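Local coordinates for FrnE protein (Deinococcus radiodurans, PDB 5CP1) that probably acts as a thiol-disulfide oxidoreductase of the DsbA-like branch of the thioredoxin superfamily, at residues Ser9-Val14 / Arg42-Val47; Ser18-Pro23 / Arg131-Tyr136; Val47-Phe52 / Leu111-Ile116; Asp126-Arg131 / Lys151-Val156; Asn144-Leu149 / Ala162-Leu167. The protein carries 1 engineered substitution. All coordinates share one frame; numbering follows the deposited sequence.

In the fold
From the N terminus, interaction 1 comes first. It pairs strands 12-18 and 45-51 and closes the loop that carries helix 23-38. Interaction 2 starts inside that loop, just past strand 12-18, and reaches helix 125-137, so the two cross. Interaction 3 lies within the long span of interaction 2. It sets strand 45-51 against helix 110-121, and Asp-19 bonded to His-113 joins the two contacts. Interaction 4 ties helix 125-137 to helix 146-156, crosses interaction 2 and shares Arg-131 with it. Interaction 5 crosses interaction 4 and links helix 146-156 to helix 160-169. The contacts thus lead from the thioredoxin sheet out through successive helices.

Interaction 1: Ser9-Val14 / Arg42-Val47; sequences SEKIRV and RDQVEV
Ile-12 and Val-45 sit side by side on parallel strands of the beta-alpha-beta unit that opens the thioredoxin fold. Ile-12 CG1 meets Val-45 CG2 at 4.0 Å. The other branch, Val-45 CG1, turns to Val-14 CG2 at 3.8 Å. Val-45 bridges two residues of the neighbouring strand. Helices 23-38 and 208-222 pack on this face. Arg-13 and Glu-46 extend from the opposite face. Their charges are near, but no N-H points across; Arg-13 pairs with Asp-15, and Glu-46 binds the backbone of Ala-7. Lys-11 crosses the Gln-44 side chain at about a right angle. Lys-11 CB lies 3.1 Å from Gln-44 O, and CG, anti to the carbonyl carbon (chi1 -67°), stays 3.4 Å from it. Shortening Lys-11 to an alanine keeps CB but would probably thin the cover of that carbonyl and leave Gln-44 OE1 without its aliphatic neighbour. The backbones are laced by Ile-12 N to Gln-44 O, Glu-46 N to Ile-12 O, and a nearly straight bond (170°) from Val-14 N to Glu-46 O, 2.8 Å long.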
# COMPACT_ATOMS: atom_id res chain seq x y z
N SER A 9 -2.81 -9.95 21.15
CA SER A 9 -3.73 -10.89 20.53
C SER A 9 -3.29 -11.34 19.13
O SER A 9 -3.50 -12.49 18.75
CB SER A 9 -5.13 -10.28 20.46
OG SER A 9 -6.00 -11.06 19.66
N GLU A 10 -2.69 -10.43 18.38
CA GLU A 10 -2.25 -10.71 17.01
C GLU A 10 -1.13 -11.75 16.93
O GLU A 10 -0.78 -12.22 15.85
CB GLU A 10 -1.78 -9.42 16.32
CG GLU A 10 -2.81 -8.31 16.25
CD GLU A 10 -2.18 -6.94 16.10
OE1 GLU A 10 -1.26 -6.62 16.89
OE2 GLU A 10 -2.59 -6.19 15.20
N LYS A 11 -0.57 -12.11 18.08
CA LYS A 11 0.69 -12.86 18.10
C LYS A 11 0.54 -14.29 18.62
O LYS A 11 -0.46 -14.64 19.24
CB LYS A 11 1.71 -12.10 18.96
CG LYS A 11 2.15 -10.78 18.35
CD LYS A 11 3.32 -10.17 19.12
CE LYS A 11 3.81 -8.89 18.47
NZ LYS A 11 5.00 -8.32 19.16
N ILE A 12 1.55 -15.11 18.37
CA ILE A 12 1.61 -16.43 18.98
C ILE A 12 2.73 -16.49 20.00
O ILE A 12 3.79 -15.88 19.84
CB ILE A 12 1.78 -17.56 17.94
CG1 ILE A 12 3.10 -17.42 17.19
CG2 ILE A 12 0.59 -17.56 16.96
CD1 ILE A 12 3.39 -18.58 16.27
N ARG A 13 2.49 -17.24 21.06
CA ARG A 13 3.42 -17.29 22.17
C ARG A 13 4.16 -18.63 22.22
O ARG A 13 3.57 -19.69 22.04
CB ARG A 13 2.67 -17.04 23.47
CG ARG A 13 3.45 -17.38 24.72
CD ARG A 13 2.82 -16.73 25.94
NE ARG A 13 3.44 -17.20 27.17
CZ ARG A 13 3.38 -16.57 28.33
NH1 ARG A 13 2.71 -15.42 28.44
NH2 ARG A 13 3.98 -17.08 29.39
N VAL A 14 5.47 -18.56 22.45
CA VAL A 14 6.28 -19.75 22.69
C VAL A 14 6.91 -19.65 24.07
O VAL A 14 7.64 -18.70 24.35
CB VAL A 14 7.39 -19.93 21.65
CG1 VAL A 14 8.19 -21.18 21.97
CG2 VAL A 14 6.80 -20.00 20.24
N ARG A 42 7.93 -14.30 12.17
CA ARG A 42 8.79 -14.30 13.35
C ARG A 42 8.56 -13.08 14.24
O ARG A 42 8.65 -13.17 15.46
CB ARG A 42 10.27 -14.38 12.93
CG ARG A 42 10.76 -13.16 12.14
CD ARG A 42 12.13 -13.41 11.51
NE ARG A 42 12.04 -14.36 10.41
CZ ARG A 42 11.82 -14.02 9.14
NH1 ARG A 42 11.67 -12.74 8.81
NH2 ARG A 42 11.74 -14.95 8.20
N ASP A 43 8.23 -11.95 13.63
CA ASP A 43 8.00 -10.72 14.40
C ASP A 43 6.74 -10.81 15.24
O ASP A 43 6.56 -10.05 16.19
CB ASP A 43 7.93 -9.51 13.46
CG ASP A 43 9.21 -9.29 12.69
OD1 ASP A 43 10.30 -9.50 13.27
OD2 ASP A 43 9.12 -8.92 11.50
N GLN A 44 5.86 -11.75 14.88
CA GLN A 44 4.61 -11.96 15.60
C GLN A 44 4.74 -13.05 16.65
O GLN A 44 3.73 -13.56 17.16
CB GLN A 44 3.49 -12.33 14.62
CG GLN A 44 3.42 -11.43 13.42
CD GLN A 44 3.41 -9.97 13.81
OE1 GLN A 44 2.66 -9.57 14.70
NE2 GLN A 44 4.24 -9.17 13.15
N VAL A 45 5.97 -13.41 16.99
CA VAL A 45 6.19 -14.43 18.01
C VAL A 45 6.68 -13.80 19.31
O VAL A 45 7.67 -13.07 19.34
CB VAL A 45 7.20 -15.49 17.54
CG1 VAL A 45 7.35 -16.58 18.60
CG2 VAL A 45 6.76 -16.10 16.21
N GLU A 46 5.94 -14.07 20.38
CA GLU A 46 6.38 -13.70 21.71
C GLU A 46 7.05 -14.90 22.36
O GLU A 46 6.42 -15.94 22.55
CB GLU A 46 5.20 -13.23 22.57
CG GLU A 46 5.56 -13.10 24.03
CD GLU A 46 4.41 -12.61 24.89
OE1 GLU A 46 3.25 -12.72 24.44
OE2 GLU A 46 4.68 -12.12 26.01
N VAL A 47 8.34 -14.77 22.67
CA VAL A 47 9.08 -15.86 23.30
C VAL A 47 9.25 -15.57 24.78
O VAL A 47 9.73 -14.50 25.15
CB VAL A 47 10.47 -16.08 22.68
CG1 VAL A 47 11.16 -17.28 23.34
CG2 VAL A 47 10.38 -16.29 21.17

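Interaction 2: Ser18-Pro23 / Arg131-Tyr136; sequences SDIACP and RLLRAY
Ile-20 and Ala-21 belong to the loop that leads into a thioredoxin-type CxxC motif, Cys-22 to Cys-25, and they rest on helix 125-137. A disulfide between these cysteines is known for the protein but is absent here. The loop makes a type I turn from Asp-19 to Cys-22. Ile-20 CD1 touches Leu-132 CB at 3.9 Å and Leu-133 CG at 4.0 Å. Its CG2 branch, anti to the backbone N, goes instead to Tyr-136 CB. Leu-133 CD2 lies against Ile-20 O at 3.7 Å. The Tyr-136 ring lies flat against the turn. One face receives Ile-20 O and a CH-pi contact from Ala-21 CA, 3.9 Å from the ring centroid and 18° off its normal. Ala-21 CB reaches Tyr-136 OH at 3.6 Å. One water links Ala-21 O (2.9 Å) to Tyr-136 OH (2.7 Å), and a glycerol also bonds this hydroxyl. A phenylalanine in place of Tyr-136 could keep the ring contact but would probably leave the water without its hold on the helix. The chemistry implies a joint made by apolar and ring-face packing, with water as the polar link between turn and helix.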
# COMPACT_ATOMS: atom_id res chain seq x y z
N SER A 18 14.38 -24.41 30.25
CA SER A 18 15.77 -24.74 29.94
C SER A 18 16.65 -24.67 31.19
O SER A 18 16.43 -23.83 32.07
CB SER A 18 16.28 -23.77 28.86
OG SER A 18 17.67 -23.87 28.66
N ASP A 19 17.65 -25.56 31.26
CA ASP A 19 18.68 -25.49 32.31
C ASP A 19 20.04 -25.20 31.68
O ASP A 19 20.36 -25.72 30.60
CB ASP A 19 18.74 -26.79 33.13
CG ASP A 19 19.45 -26.61 34.48
OD1 ASP A 19 19.92 -25.49 34.80
OD2 ASP A 19 19.54 -27.61 35.23
N ILE A 20 20.81 -24.35 32.34
CA ILE A 20 22.18 -24.02 31.94
C ILE A 20 23.06 -25.28 31.91
O ILE A 20 24.04 -25.36 31.15
CB ILE A 20 22.78 -22.97 32.92
CG1 ILE A 20 22.01 -21.65 32.82
CG2 ILE A 20 24.27 -22.71 32.66
CD1 ILE A 20 22.00 -21.07 31.41
N ALA A 21 22.71 -26.26 32.72
CA ALA A 21 23.53 -27.47 32.83
C ALA A 21 23.29 -28.49 31.73
O ALA A 21 23.97 -29.52 31.68
CB ALA A 21 23.29 -28.14 34.18
N CYS A 22 22.33 -28.23 30.84
CA CYS A 22 21.92 -29.23 29.86
C CYS A 22 22.47 -28.93 28.47
O CYS A 22 22.08 -27.94 27.87
CB CYS A 22 20.40 -29.32 29.80
SG CYS A 22 19.84 -30.50 28.54
N PRO A 23 23.37 -29.79 27.94
CA PRO A 23 23.98 -29.47 26.63
C PRO A 23 22.95 -29.42 25.51
O PRO A 23 23.14 -28.69 24.52
CB PRO A 23 24.98 -30.62 26.42
CG PRO A 23 25.29 -31.11 27.86
CD PRO A 23 23.97 -30.98 28.57
N ARG A 131 25.81 -16.34 27.39
CA ARG A 131 27.10 -16.26 28.10
C ARG A 131 27.26 -17.40 29.10
O ARG A 131 28.34 -17.97 29.23
CB ARG A 131 27.23 -14.93 28.84
CG ARG A 131 28.62 -14.71 29.48
CD ARG A 131 29.68 -14.50 28.40
NE ARG A 131 31.07 -14.65 28.88
CZ ARG A 131 31.72 -15.80 28.97
NH1 ARG A 131 31.12 -16.96 28.68
NH2 ARG A 131 33.00 -15.81 29.37
N LEU A 132 26.19 -17.72 29.82
CA LEU A 132 26.25 -18.75 30.85
C LEU A 132 26.34 -20.15 30.24
O LEU A 132 27.05 -21.02 30.73
CB LEU A 132 25.03 -18.63 31.77
CG LEU A 132 25.10 -17.51 32.83
CD1 LEU A 132 23.74 -17.22 33.41
CD2 LEU A 132 26.08 -17.89 33.97
N LEU A 133 25.62 -20.37 29.14
CA LEU A 133 25.70 -21.64 28.45
C LEU A 133 27.14 -21.89 27.96
O LEU A 133 27.69 -22.98 28.12
CB LEU A 133 24.70 -21.69 27.28
CG LEU A 133 23.24 -21.85 27.72
CD1 LEU A 133 22.26 -21.49 26.59
CD2 LEU A 133 23.00 -23.28 28.21
N ARG A 134 27.74 -20.86 27.37
CA ARG A 134 29.12 -20.95 26.90
C ARG A 134 30.07 -21.20 28.08
O ARG A 134 30.95 -22.06 28.01
CB ARG A 134 29.50 -19.67 26.15
CG ARG A 134 31.02 -19.53 25.90
CD ARG A 134 31.40 -18.56 24.76
NE ARG A 134 30.92 -17.18 24.90
CZ ARG A 134 31.65 -16.15 25.33
NH1 ARG A 134 32.92 -16.31 25.71
NH2 ARG A 134 31.11 -14.94 25.39
N ALA A 135 29.89 -20.45 29.16
CA ALA A 135 30.77 -20.60 30.32
C ALA A 135 30.71 -22.02 30.86
O ALA A 135 31.73 -22.60 31.22
CB ALA A 135 30.38 -19.60 31.40
N TYR A 136 29.51 -22.59 30.89
CA TYR A 136 29.32 -23.94 31.41
C TYR A 136 29.88 -25.01 30.46
O TYR A 136 30.69 -25.86 30.86
CB TYR A 136 27.84 -24.20 31.67
CG TYR A 136 27.56 -25.48 32.45
CD1 TYR A 136 27.62 -26.73 31.83
CD2 TYR A 136 27.22 -25.43 33.80
CE1 TYR A 136 27.36 -27.91 32.54
CE2 TYR A 136 26.96 -26.60 34.52
CZ TYR A 136 27.03 -27.83 33.88
OH TYR A 136 26.76 -28.97 34.60
O HOH W 1 25.89 -31.11 33.16

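Interaction 3: Val47-Phe52 / Leu111-Ile116; sequences VVWHSF and LAHQLI
Trp-49 and Ser-51 of strand 45-51 meet His-113 and Ile-116 of helix 110-121, where the thioredoxin sheet adjoins the helical part of a DsbA-like fold. The strand and helix segments run roughly antiparallel, with axes 9.3 Å apart at the closest. The aromatic contact is rim to rim. Trp-49 CH2 comes to the edge of the imidazole, 3.5 Å from His-113 ND1. The two ring planes differ by only 20°, and neither ring covers the other's face. Trp-49 CG is anti to the backbone N (chi1 -175°), and the indole reaches out from the strand to the helix. The apolar contact is made by both branches of Ile-116. Its CG2 lies 3.6 Å from Trp-49 CZ3, and its CD1 lies 3.8 Å from Trp-49 CH2. Helix 125-137 joins here too, since Lys-129 makes a cation-pi contact with the indole. Polar atoms gather round His-113. Ser-51 OG lies 3.3 Å from His-113 ND1, with Ser-51 CB equally near. Ser-51 OG has its own hydrogen bond to His-117. His-113 NE2 is hydrogen-bonded to Asp-19 OD1, which ties the helix to the loop before the CxxC motif. Asp-179 of helix 173-185 holds the backbone N of Ser-51. At the far end of the imidazole, Phe-52 O stands 3.0 Å from His-113 NE2.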
# COMPACT_ATOMS: atom_id res chain seq x y z
N VAL A 47 8.34 -14.77 22.67
CA VAL A 47 9.08 -15.86 23.30
C VAL A 47 9.25 -15.57 24.78
O VAL A 47 9.73 -14.50 25.15
CB VAL A 47 10.47 -16.08 22.68
CG1 VAL A 47 11.16 -17.28 23.34
CG2 VAL A 47 10.38 -16.29 21.17
N VAL A 48 8.83 -16.52 25.60
CA VAL A 48 8.94 -16.39 27.05
C VAL A 48 9.79 -17.53 27.59
O VAL A 48 9.41 -18.70 27.51
CB VAL A 48 7.57 -16.38 27.73
CG1 VAL A 48 7.73 -16.20 29.24
CG2 VAL A 48 6.68 -15.28 27.14
N TRP A 49 10.94 -17.18 28.14
CA TRP A 49 11.87 -18.18 28.64
C TRP A 49 11.68 -18.40 30.13
O TRP A 49 11.39 -17.45 30.87
CB TRP A 49 13.31 -17.74 28.34
CG TRP A 49 14.33 -18.74 28.70
CD1 TRP A 49 14.83 -19.74 27.91
CD2 TRP A 49 15.02 -18.83 29.95
NE1 TRP A 49 15.78 -20.45 28.60
CE2 TRP A 49 15.91 -19.92 29.86
CE3 TRP A 49 14.97 -18.11 31.15
CZ2 TRP A 49 16.75 -20.29 30.91
CZ3 TRP A 49 15.80 -18.49 32.20
CH2 TRP A 49 16.68 -19.56 32.06
N HIS A 50 11.84 -19.65 30.56
CA HIS A 50 11.60 -20.06 31.95
C HIS A 50 12.77 -20.88 32.50
O HIS A 50 13.29 -21.76 31.82
CB HIS A 50 10.33 -20.91 32.08
CG HIS A 50 9.09 -20.26 31.54
ND1 HIS A 50 8.27 -19.47 32.31
CD2 HIS A 50 8.52 -20.31 30.31
CE1 HIS A 50 7.25 -19.05 31.58
NE2 HIS A 50 7.39 -19.54 30.36
N SER A 51 13.13 -20.62 33.75
CA SER A 51 14.16 -21.41 34.42
C SER A 51 13.72 -22.85 34.68
O SER A 51 12.56 -23.11 34.99
CB SER A 51 14.55 -20.76 35.74
OG SER A 51 15.00 -19.44 35.53
N PHE A 52 14.66 -23.78 34.56
CA PHE A 52 14.42 -25.17 34.89
C PHE A 52 15.70 -25.72 35.49
O PHE A 52 16.77 -25.50 34.93
CB PHE A 52 14.01 -25.99 33.65
CG PHE A 52 13.57 -27.40 33.96
CD1 PHE A 52 14.49 -28.42 34.13
CD2 PHE A 52 12.22 -27.71 34.07
CE1 PHE A 52 14.08 -29.72 34.41
CE2 PHE A 52 11.80 -29.00 34.37
CZ PHE A 52 12.73 -30.01 34.52
N LEU A 111 21.62 -20.03 41.23
CA LEU A 111 22.07 -18.64 41.17
C LEU A 111 22.22 -18.16 39.73
O LEU A 111 21.96 -16.99 39.42
CB LEU A 111 23.40 -18.48 41.90
CG LEU A 111 23.26 -18.58 43.43
CD1 LEU A 111 24.62 -18.82 44.04
CD2 LEU A 111 22.61 -17.31 43.99
N ALA A 112 22.70 -19.05 38.87
CA ALA A 112 22.83 -18.73 37.45
C ALA A 112 21.47 -18.36 36.87
O ALA A 112 21.34 -17.39 36.12
CB ALA A 112 23.44 -19.91 36.69
N HIS A 113 20.44 -19.13 37.21
CA HIS A 113 19.09 -18.80 36.76
C HIS A 113 18.65 -17.45 37.31
O HIS A 113 18.02 -16.67 36.61
CB HIS A 113 18.09 -19.90 37.15
CG HIS A 113 18.18 -21.11 36.27
ND1 HIS A 113 17.73 -21.12 34.97
CD2 HIS A 113 18.70 -22.34 36.49
CE1 HIS A 113 17.96 -22.30 34.43
NE2 HIS A 113 18.55 -23.06 35.33
N GLN A 114 18.98 -17.17 38.57
CA GLN A 114 18.62 -15.88 39.14
C GLN A 114 19.29 -14.75 38.37
O GLN A 114 18.68 -13.70 38.16
CB GLN A 114 19.00 -15.80 40.63
CG GLN A 114 18.20 -16.74 41.54
CD GLN A 114 18.60 -16.59 43.00
OE1 GLN A 114 18.74 -15.48 43.52
NE2 GLN A 114 18.81 -17.73 43.67
N LEU A 115 20.54 -14.96 37.96
CA LEU A 115 21.27 -13.94 37.21
C LEU A 115 20.61 -13.68 35.86
O LEU A 115 20.56 -12.54 35.39
CB LEU A 115 22.73 -14.34 36.98
CG LEU A 115 23.58 -13.32 36.22
CD1 LEU A 115 23.53 -11.94 36.91
CD2 LEU A 115 25.05 -13.79 36.09
N ILE A 116 20.12 -14.74 35.23
CA ILE A 116 19.40 -14.59 33.96
C ILE A 116 18.15 -13.72 34.17
O ILE A 116 17.87 -12.82 33.38
CB ILE A 116 19.03 -15.95 33.36
CG1 ILE A 116 20.31 -16.69 32.94
CG2 ILE A 116 18.09 -15.77 32.14
CD1 ILE A 116 20.13 -18.19 32.62

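Interaction 4: Asp126-Arg131 / Lys151-Val156; sequences DAMKER and KLAAEV. With ACT (acetate ion), chain C.
Arg-131 of helix 125-137 reaches Glu-155 and Leu-152 of helix 146-156; the two helices pack in the helical part of the DsbA-like fold. The two helix segments cross at 130°, with axes 9.7 Å apart at the closest. Arg-131 CB starts 3.7 Å from Val-156 CG2, and CG continues along the same methyl. A bend at chi2 (69°) then turns the chain toward Glu-155. CD passes near Glu-155 OE1. NE donates to Glu-155 OE1 at 2.8 Å. At the tip, NH2 donates to the same Glu-155 OE1, also at 2.8 Å. The grip is side-on, and OE1 lies in the guanidinium plane. NE meets OE1 on the anti side and NH2 on the syn side, both tilted out of the carboxylate plane. Leu-152 CD2 sits over one guanidinium face, 3.4 Å above the plane and over its centre. The guanidinium of Arg-134 lies over the other face. Glu-139 bridges to NH1 of both arginines and probably offsets their like charges. Lys-151 NZ is hydrogen-bonded to Gln-141 and to an acetate, probably from the crystallisation liquor. The remaining packing is apolar. Met-128 is folded so that its CE lies 3.9 Å from Leu-152 CB. Val-156 divides its branches: CG2 packs 3.8 Å from Met-128 CE, while CG1 sits 3.8 Å from Ala-127 CB.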
# COMPACT_ATOMS: atom_id res chain seq x y z
N ASP A 126 18.76 -12.64 26.92
CA ASP A 126 19.32 -13.59 25.95
C ASP A 126 20.85 -13.62 26.02
O ASP A 126 21.45 -14.70 26.03
CB ASP A 126 18.88 -13.25 24.53
CG ASP A 126 19.38 -14.27 23.51
OD1 ASP A 126 18.87 -15.40 23.53
OD2 ASP A 126 20.27 -13.94 22.71
N ALA A 127 21.48 -12.45 26.06
CA ALA A 127 22.93 -12.38 26.12
C ALA A 127 23.43 -13.06 27.39
O ALA A 127 24.44 -13.77 27.36
CB ALA A 127 23.41 -10.94 26.05
N MET A 128 22.74 -12.85 28.50
CA MET A 128 23.17 -13.50 29.75
C MET A 128 23.08 -15.02 29.65
O MET A 128 23.97 -15.74 30.10
CB MET A 128 22.34 -13.01 30.93
CG MET A 128 22.96 -13.30 32.31
SD MET A 128 24.49 -12.37 32.60
CE MET A 128 25.73 -13.66 32.44
N LYS A 129 21.97 -15.50 29.08
CA LYS A 129 21.76 -16.93 28.87
C LYS A 129 22.87 -17.54 28.04
O LYS A 129 23.44 -18.56 28.39
CB LYS A 129 20.43 -17.19 28.16
CG LYS A 129 19.27 -17.56 29.03
CD LYS A 129 18.11 -18.04 28.16
CE LYS A 129 17.55 -16.91 27.31
NZ LYS A 129 16.73 -15.96 28.11
N GLU A 130 23.11 -16.91 26.89
CA GLU A 130 24.13 -17.36 25.95
C GLU A 130 25.50 -17.39 26.63
O GLU A 130 26.25 -18.36 26.50
CB GLU A 130 24.13 -16.43 24.73
CG GLU A 130 25.18 -16.74 23.69
CD GLU A 130 24.73 -17.76 22.66
OE1 GLU A 130 23.51 -18.02 22.55
OE2 GLU A 130 25.61 -18.30 21.97
N ARG A 131 25.81 -16.34 27.39
CA ARG A 131 27.10 -16.26 28.10
C ARG A 131 27.26 -17.40 29.10
O ARG A 131 28.34 -17.97 29.23
CB ARG A 131 27.23 -14.93 28.84
CG ARG A 131 28.62 -14.71 29.48
CD ARG A 131 29.68 -14.50 28.40
NE ARG A 131 31.07 -14.65 28.88
CZ ARG A 131 31.72 -15.80 28.97
NH1 ARG A 131 31.12 -16.96 28.68
NH2 ARG A 131 33.00 -15.81 29.37
N LYS A 151 31.57 -11.73 37.28
CA LYS A 151 32.42 -11.52 36.11
C LYS A 151 31.63 -11.70 34.81
O LYS A 151 31.75 -10.88 33.88
CB LYS A 151 33.59 -12.50 36.14
CG LYS A 151 34.54 -12.38 34.95
CD LYS A 151 35.55 -13.51 34.96
CE LYS A 151 34.87 -14.88 34.84
NZ LYS A 151 35.86 -15.99 34.70
N LEU A 152 30.83 -12.76 34.73
CA LEU A 152 30.07 -13.02 33.50
C LEU A 152 29.04 -11.93 33.23
O LEU A 152 28.82 -11.52 32.08
CB LEU A 152 29.39 -14.39 33.57
CG LEU A 152 30.38 -15.57 33.67
CD1 LEU A 152 29.66 -16.90 33.80
CD2 LEU A 152 31.33 -15.58 32.47
N ALA A 153 28.39 -11.46 34.30
CA ALA A 153 27.48 -10.32 34.20
C ALA A 153 28.20 -9.09 33.65
O ALA A 153 27.68 -8.38 32.78
CB ALA A 153 26.88 -10.01 35.58
N ALA A 154 29.41 -8.84 34.15
CA ALA A 154 30.19 -7.71 33.65
C ALA A 154 30.52 -7.85 32.16
O ALA A 154 30.47 -6.87 31.41
CB ALA A 154 31.48 -7.55 34.46
N GLU A 155 30.86 -9.06 31.73
CA GLU A 155 31.20 -9.29 30.33
C GLU A 155 30.01 -9.04 29.40
O GLU A 155 30.20 -8.66 28.24
CB GLU A 155 31.74 -10.70 30.14
CG GLU A 155 33.09 -10.90 30.83
CD GLU A 155 33.65 -12.29 30.63
OE1 GLU A 155 33.17 -13.01 29.74
OE2 GLU A 155 34.59 -12.66 31.37
N VAL A 156 28.80 -9.25 29.92
CA VAL A 156 27.57 -9.03 29.16
C VAL A 156 27.19 -7.54 29.12
O VAL A 156 26.35 -7.11 28.32
CB VAL A 156 26.41 -9.91 29.75
CG1 VAL A 156 25.05 -9.57 29.15
CG2 VAL A 156 26.72 -11.38 29.52
C ACT C . 37.12 -16.79 37.95
O ACT C . 37.92 -16.43 37.05
OXT ACT C . 35.92 -16.44 37.78
CH3 ACT C . 37.55 -17.60 39.13

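Interaction 5: Asn144-Leu149 / Ala162-Leu167; sequences NDLDTL and AARAAL. With ACT (acetate ion), chain B; ACT (acetate ion), chain C.
The backbones of Leu-146 and Arg-164 stay 7.2 Å apart between their CA atoms, so side chains make the contact between the start of helix 146-156 and helix 160-169. Arg-164 is extended from CG to NE and reaches Asp-147 end-on. NH1 at 2.9 Å and NH2 at 3.1 Å both donate to Asp-147 OD1. One oxygen takes both bonds, and the carboxylate and guanidinium planes are turned 65° apart. Leu-146 CB lies over one guanidinium face, toward its edge, 3.6 Å above the plane. Glu-168 and Gln-150 hold the guanidinium further. Beside the salt bridge, Leu-146 CD2 packs on Leu-167 CB at 3.9 Å. Leu-149 CB meets Leu-167 CD1, also at 3.9 Å. An acetate, probably from the crystallisation liquor, accepts a bond from Asp-147 N. Asp-145 is the N-cap, and its OD2 accepts from Thr-148 N at 3.1 Å. A capped helix start, joined to the next helix by leucines and a salt bridge, fits the helical part of a DsbA-like fold.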
# COMPACT_ATOMS: atom_id res chain seq x y z
N ASN A 144 28.06 -21.80 39.80
CA ASN A 144 27.55 -21.61 41.16
C ASN A 144 28.37 -20.56 41.95
O ASN A 144 27.94 -20.04 43.00
CB ASN A 144 27.56 -22.95 41.90
CG ASN A 144 27.21 -22.82 43.37
OD1 ASN A 144 28.10 -22.80 44.23
ND2 ASN A 144 25.93 -22.73 43.67
N ASP A 145 29.55 -20.23 41.43
CA ASP A 145 30.51 -19.34 42.09
C ASP A 145 30.16 -17.86 41.89
O ASP A 145 30.04 -17.40 40.76
CB ASP A 145 31.91 -19.66 41.55
CG ASP A 145 32.99 -18.82 42.18
OD1 ASP A 145 33.23 -18.97 43.40
OD2 ASP A 145 33.63 -18.04 41.44
N LEU A 146 30.00 -17.11 42.98
CA LEU A 146 29.55 -15.71 42.86
C LEU A 146 30.53 -14.80 42.11
O LEU A 146 30.11 -13.94 41.33
CB LEU A 146 29.27 -15.11 44.23
CG LEU A 146 27.91 -15.45 44.83
CD1 LEU A 146 27.79 -14.78 46.19
CD2 LEU A 146 26.79 -14.99 43.88
N ASP A 147 31.82 -14.97 42.37
CA ASP A 147 32.85 -14.24 41.62
C ASP A 147 32.64 -14.45 40.12
O ASP A 147 32.64 -13.51 39.33
CB ASP A 147 34.26 -14.72 41.99
CG ASP A 147 34.80 -14.07 43.25
OD1 ASP A 147 34.04 -13.48 44.04
OD2 ASP A 147 36.04 -14.16 43.45
N THR A 148 32.49 -15.72 39.76
CA THR A 148 32.34 -16.09 38.36
C THR A 148 31.08 -15.47 37.77
O THR A 148 31.12 -14.89 36.68
CB THR A 148 32.30 -17.61 38.22
OG1 THR A 148 33.55 -18.15 38.68
CG2 THR A 148 32.11 -17.99 36.75
N LEU A 149 29.96 -15.59 38.48
CA LEU A 149 28.70 -15.02 38.00
C LEU A 149 28.79 -13.51 37.82
O LEU A 149 28.27 -12.96 36.85
CB LEU A 149 27.56 -15.36 38.97
CG LEU A 149 27.16 -16.84 38.94
CD1 LEU A 149 26.11 -17.14 40.01
CD2 LEU A 149 26.60 -17.17 37.53
N ALA A 162 25.62 -4.28 40.97
CA ALA A 162 24.17 -4.45 41.13
C ALA A 162 23.75 -5.90 40.91
O ALA A 162 22.91 -6.44 41.64
CB ALA A 162 23.42 -3.53 40.18
N ALA A 163 24.33 -6.54 39.90
CA ALA A 163 24.01 -7.94 39.63
C ALA A 163 24.38 -8.82 40.83
O ALA A 163 23.59 -9.65 41.27
CB ALA A 163 24.73 -8.42 38.38
N ARG A 164 25.58 -8.62 41.37
CA ARG A 164 26.01 -9.46 42.49
C ARG A 164 25.17 -9.20 43.75
O ARG A 164 24.89 -10.12 44.52
CB ARG A 164 27.48 -9.23 42.81
CG ARG A 164 28.02 -10.24 43.81
CD ARG A 164 29.52 -10.15 43.94
NE ARG A 164 30.02 -11.13 44.89
CZ ARG A 164 31.20 -11.73 44.78
NH1 ARG A 164 31.99 -11.45 43.74
NH2 ARG A 164 31.60 -12.61 45.69
N ALA A 165 24.76 -7.95 43.94
CA ALA A 165 23.91 -7.61 45.08
C ALA A 165 22.57 -8.33 44.99
O ALA A 165 22.06 -8.83 46.00
CB ALA A 165 23.71 -6.10 45.15
N ALA A 166 22.01 -8.39 43.79
CA ALA A 166 20.75 -9.10 43.54
C ALA A 166 20.87 -10.59 43.86
O ALA A 166 19.97 -11.19 44.44
CB ALA A 166 20.29 -8.91 42.09
N LEU A 167 21.99 -11.17 43.45
CA LEU A 167 22.24 -12.58 43.72
C LEU A 167 22.36 -12.80 45.21
O LEU A 167 21.76 -13.72 45.75
CB LEU A 167 23.52 -13.06 43.02
CG LEU A 167 23.42 -13.03 41.50
CD1 LEU A 167 24.73 -13.53 40.85
CD2 LEU A 167 22.24 -13.85 41.02
C ACT B . 33.25 -16.49 45.92
O ACT B . 32.47 -16.95 46.79
OXT ACT B . 32.87 -16.56 44.72
CH3 ACT B . 34.57 -15.88 46.29
C ACT C . 37.12 -16.79 37.95
O ACT C . 37.92 -16.43 37.05
OXT ACT C . 35.92 -16.44 37.78
CH3 ACT C . 37.55 -17.60 39.13